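Long-range contact in tryptophan synthase alpha chain (Aquifex aeolicus, PDB 2EKC), which probably carries out the aldol cleavage of indoleglycerol phosphate to indole and glyceraldehyde 3-phosphate, the alpha half-reaction of tryptophan synthase: residues R15-L19 with L256-E262. Residues are numbered along the deposited sequence; the frame is centred on the assembly and turned at random.
Sequences REKAL and LKEGLRE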
ATOM      1  N   ARG A  15     -13.317  -4.539  15.711  1.00 21.21           N
ATOM      2  CA  ARG A  15     -13.431  -5.916  15.243  1.00 21.00           C
ATOM      3  C   ARG A  15     -13.448  -5.957  13.715  1.00 19.27           C
ATOM      4  O   ARG A  15     -14.261  -6.647  13.100  1.00 19.32           O
ATOM      5  CB  ARG A  15     -14.697  -6.570  15.815  1.00 21.54           C
ATOM      6  CG  ARG A  15     -14.804  -6.466  17.343  1.00 21.92           C
ATOM      7  CD  ARG A  15     -15.878  -7.397  17.892  1.00 23.07           C
ATOM      8  NE  ARG A  15     -15.986  -7.352  19.353  1.00 22.91           N
ATOM      9  CZ  ARG A  15     -16.585  -6.383  20.040  1.00 22.14           C
ATOM     10  NH1 ARG A  15     -17.140  -5.357  19.408  1.00 21.37           N
ATOM     11  NH2 ARG A  15     -16.645  -6.450  21.365  1.00 20.60           N
ATOM     12  N   GLU A  16     -12.529  -5.213  13.110  1.00 18.58           N
ATOM     13  CA  GLU A  16     -12.426  -5.142  11.659  1.00 17.93           C
ATOM     14  C   GLU A  16     -11.017  -5.433  11.152  1.00 19.06           C
ATOM     15  O   GLU A  16     -10.034  -5.322  11.891  1.00 17.10           O
ATOM     16  CB  GLU A  16     -12.819  -3.746  11.178  1.00 19.10           C
ATOM     17  CG  GLU A  16     -14.271  -3.376  11.368  1.00 19.90           C
ATOM     18  CD  GLU A  16     -14.585  -2.016  10.783  1.00 24.75           C
ATOM     19  OE1 GLU A  16     -13.846  -1.580   9.872  1.00 24.47           O
ATOM     20  OE2 GLU A  16     -15.570  -1.386  11.220  1.00 26.90           O
ATOM     21  N   LYS A  17     -10.938  -5.814   9.883  1.00 17.45           N
ATOM     22  CA  LYS A  17      -9.661  -6.054   9.230  1.00 18.33           C
ATOM     23  C   LYS A  17      -9.501  -4.817   8.353  1.00 16.62           C
ATOM     24  O   LYS A  17     -10.497  -4.201   7.957  1.00 15.30           O
ATOM     25  CB  LYS A  17      -9.706  -7.309   8.355  1.00 17.50           C
ATOM     26  CG  LYS A  17     -10.152  -8.565   9.086  1.00 19.66           C
ATOM     27  CD  LYS A  17      -9.343  -8.810  10.345  1.00 19.50           C
ATOM     28  CE  LYS A  17      -9.818 -10.073  11.047  1.00 22.82           C
ATOM     29  NZ  LYS A  17      -9.161 -10.252  12.366  1.00 25.48           N
ATOM     30  N   ALA A  18      -8.265  -4.450   8.051  1.00 15.50           N
ATOM     31  CA  ALA A  18      -8.016  -3.262   7.247  1.00 13.90           C
ATOM     32  C   ALA A  18      -8.173  -3.475   5.750  1.00 13.90           C
ATOM     33  O   ALA A  18      -7.856  -4.540   5.226  1.00 14.26           O
ATOM     34  CB  ALA A  18      -6.614  -2.732   7.532  1.00 14.31           C
ATOM     35  N   LEU A  19      -8.691  -2.457   5.072  1.00 14.16           N
ATOM     36  CA  LEU A  19      -8.808  -2.496   3.622  1.00 14.27           C
ATOM     37  C   LEU A  19      -7.759  -1.498   3.149  1.00 15.69           C
ATOM     38  O   LEU A  19      -7.819  -0.314   3.494  1.00 16.00           O
ATOM     39  CB  LEU A  19     -10.183  -2.038   3.133  1.00 15.67           C
ATOM     40  CG  LEU A  19     -10.209  -1.785   1.614  1.00 16.84           C
ATOM     41  CD1 LEU A  19      -9.763  -3.041   0.868  1.00 15.67           C
ATOM     42  CD2 LEU A  19     -11.599  -1.368   1.169  1.00 18.01           C
ATOM     43  N   LEU A 256     -16.129  -4.549  -0.441  1.00 22.28           N
ATOM     44  CA  LEU A 256     -14.930  -5.218   0.054  1.00 21.67           C
ATOM     45  C   LEU A 256     -14.834  -5.046   1.566  1.00 21.15           C
ATOM     46  O   LEU A 256     -14.550  -5.994   2.297  1.00 20.39           O
ATOM     47  CB  LEU A 256     -13.682  -4.628  -0.607  1.00 21.20           C
ATOM     48  CG  LEU A 256     -13.531  -4.853  -2.112  1.00 21.98           C
ATOM     49  CD1 LEU A 256     -12.298  -4.116  -2.628  1.00 20.98           C
ATOM     50  CD2 LEU A 256     -13.418  -6.347  -2.388  1.00 22.41           C
ATOM     51  N   LYS A 257     -15.081  -3.823   2.024  1.00 22.36           N
ATOM     52  CA  LYS A 257     -15.029  -3.508   3.444  1.00 24.45           C
ATOM     53  C   LYS A 257     -16.085  -4.306   4.215  1.00 25.24           C
ATOM     54  O   LYS A 257     -15.929  -4.564   5.408  1.00 25.27           O
ATOM     55  CB  LYS A 257     -15.239  -2.003   3.646  1.00 26.44           C
ATOM     56  CG  LYS A 257     -14.998  -1.525   5.064  1.00 27.71           C
ATOM     57  CD  LYS A 257     -13.593  -1.875   5.539  1.00 25.38           C
ATOM     58  CE  LYS A 257     -13.484  -1.684   7.038  1.00 25.12           C
ATOM     59  NZ  LYS A 257     -12.190  -2.147   7.597  1.00 22.89           N
ATOM     60  N   GLU A 258     -17.160  -4.693   3.532  1.00 26.92           N
ATOM     61  CA  GLU A 258     -18.214  -5.483   4.162  1.00 27.94           C
ATOM     62  C   GLU A 258     -17.672  -6.852   4.554  1.00 26.77           C
ATOM     63  O   GLU A 258     -18.029  -7.396   5.598  1.00 29.05           O
ATOM     64  CB  GLU A 258     -19.405  -5.653   3.212  1.00 29.97           C
ATOM     65  CG  GLU A 258     -20.498  -4.615   3.414  1.00 34.78           C
ATOM     66  CD  GLU A 258     -21.641  -4.761   2.422  1.00 36.97           C
ATOM     67  OE1 GLU A 258     -22.076  -5.907   2.171  1.00 39.35           O
ATOM     68  OE2 GLU A 258     -22.112  -3.726   1.906  1.00 38.84           O
ATOM     69  N   GLY A 259     -16.808  -7.409   3.714  1.00 23.62           N
ATOM     70  CA  GLY A 259     -16.231  -8.706   4.010  1.00 21.74           C
ATOM     71  C   GLY A 259     -15.102  -8.639   5.024  1.00 19.57           C
ATOM     72  O   GLY A 259     -14.459  -9.651   5.308  1.00 20.42           O
ATOM     73  N   LEU A 260     -14.860  -7.455   5.577  1.00 18.72           N
ATOM     74  CA  LEU A 260     -13.791  -7.266   6.552  1.00 19.38           C
ATOM     75  C   LEU A 260     -14.301  -6.922   7.950  1.00 21.08           C
ATOM     76  O   LEU A 260     -13.531  -6.479   8.808  1.00 20.33           O
ATOM     77  CB  LEU A 260     -12.841  -6.161   6.070  1.00 18.81           C
ATOM     78  CG  LEU A 260     -12.140  -6.437   4.734  1.00 18.44           C
ATOM     79  CD1 LEU A 260     -11.269  -5.255   4.343  1.00 18.94           C
ATOM     80  CD2 LEU A 260     -11.305  -7.699   4.855  1.00 17.68           C
ATOM     81  N   ARG A 261     -15.593  -7.131   8.180  1.00 21.79           N
ATOM     82  CA  ARG A 261     -16.192  -6.829   9.476  1.00 24.63           C
ATOM     83  C   ARG A 261     -16.662  -8.083  10.202  1.00 25.15           C
ATOM     84  O   ARG A 261     -17.125  -9.043   9.579  1.00 25.05           O
ATOM     85  CB  ARG A 261     -17.392  -5.895   9.308  1.00 27.11           C
ATOM     86  CG  ARG A 261     -17.115  -4.606   8.556  1.00 28.69           C
ATOM     87  CD  ARG A 261     -18.418  -3.859   8.326  1.00 33.44           C
ATOM     88  NE  ARG A 261     -18.272  -2.739   7.399  1.00 35.80           N
ATOM     89  CZ  ARG A 261     -17.537  -1.660   7.641  1.00 34.95           C
ATOM     90  NH1 ARG A 261     -16.877  -1.551   8.785  1.00 36.86           N
ATOM     91  NH2 ARG A 261     -17.468  -0.690   6.741  1.00 35.31           N
ATOM     92  N   GLU A 262     -16.534  -8.064  11.524  1.00 24.12           N
ATOM     93  CA  GLU A 262     -16.970  -9.172  12.359  1.00 25.54           C
ATOM     94  C   GLU A 262     -17.713  -8.606  13.571  1.00 24.11           C
ATOM     95  O   GLU A 262     -17.843  -9.311  14.590  1.00 23.24           O
ATOM     96  CB  GLU A 262     -15.761 -10.005  12.800  1.00 27.12           C
ATOM     97  CG  GLU A 262     -15.061 -10.701  11.638  1.00 32.32           C
ATOM     98  CD  GLU A 262     -13.877 -11.545  12.069  1.00 37.45           C
ATOM     99  OE1 GLU A 262     -13.531 -11.532  13.270  1.00 39.56           O
ATOM    100  OE2 GLU A 262     -13.286 -12.222  11.199  1.00 41.31           O
ATOM    101  OXT GLU A 262     -18.180  -7.453  13.474  1.00 23.03           O
TER
HETATM  102  O   HOH W   1     -10.534 -13.258  12.634  1.00 55.22           O
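L256, on helix 246-258, reaches L19 at van der Waals range, its CB 4.3 Å from L19 CD2. K257 does more. With CG anti to the backbone N (chi1 -171°) and a bend at chi2, its chain runs past L19 CB, and NZ donates a hydrogen bond to K17 O at 2.7 Å, tilted modestly out of that carbonyl's plane. The same ammonium forms salt bridges with E16 OE1 and D46, although the position of E16 OE1 is less certain. A type I turn from E258 to R261 then brings the chain alongside the loop before strand 18-24. This is the closing seam of the TIM barrel: the parallel sheet joins strand 18-24 to strand 230-233, and the C-terminal tail runs antiparallel to residues 15-17, just before strand 18-24 begins. L260 packs its CD1 3.6 Å from L19 CB and its CD2 against K17 CB; V231 and A221 border the same side chain. Its carbonyl accepts K17 N at 2.9 Å in the carbonyl plane, nearly straight at the hydrogen (163°). R261 lies beside E16, both chains pointing the same way, and NH1 forms a salt bridge with E16 OE2 at 2.8 Å on the guanidinium edge, the carboxylate and guanidinium planes 89° apart; K257 CD lies on one guanidinium face, displaced toward its rim. A glutamine in place of E16 would probably leave R261 without its charged mate here and K257 with D46 as its remaining carboxylate. E262 N donates to R15 O at 3.1 Å; with the K17 N bond it brackets E16-R261, a non-hydrogen-bonded antiparallel pair, while a water donates to E262 OE2 and takes a weak bond from K17 NZ.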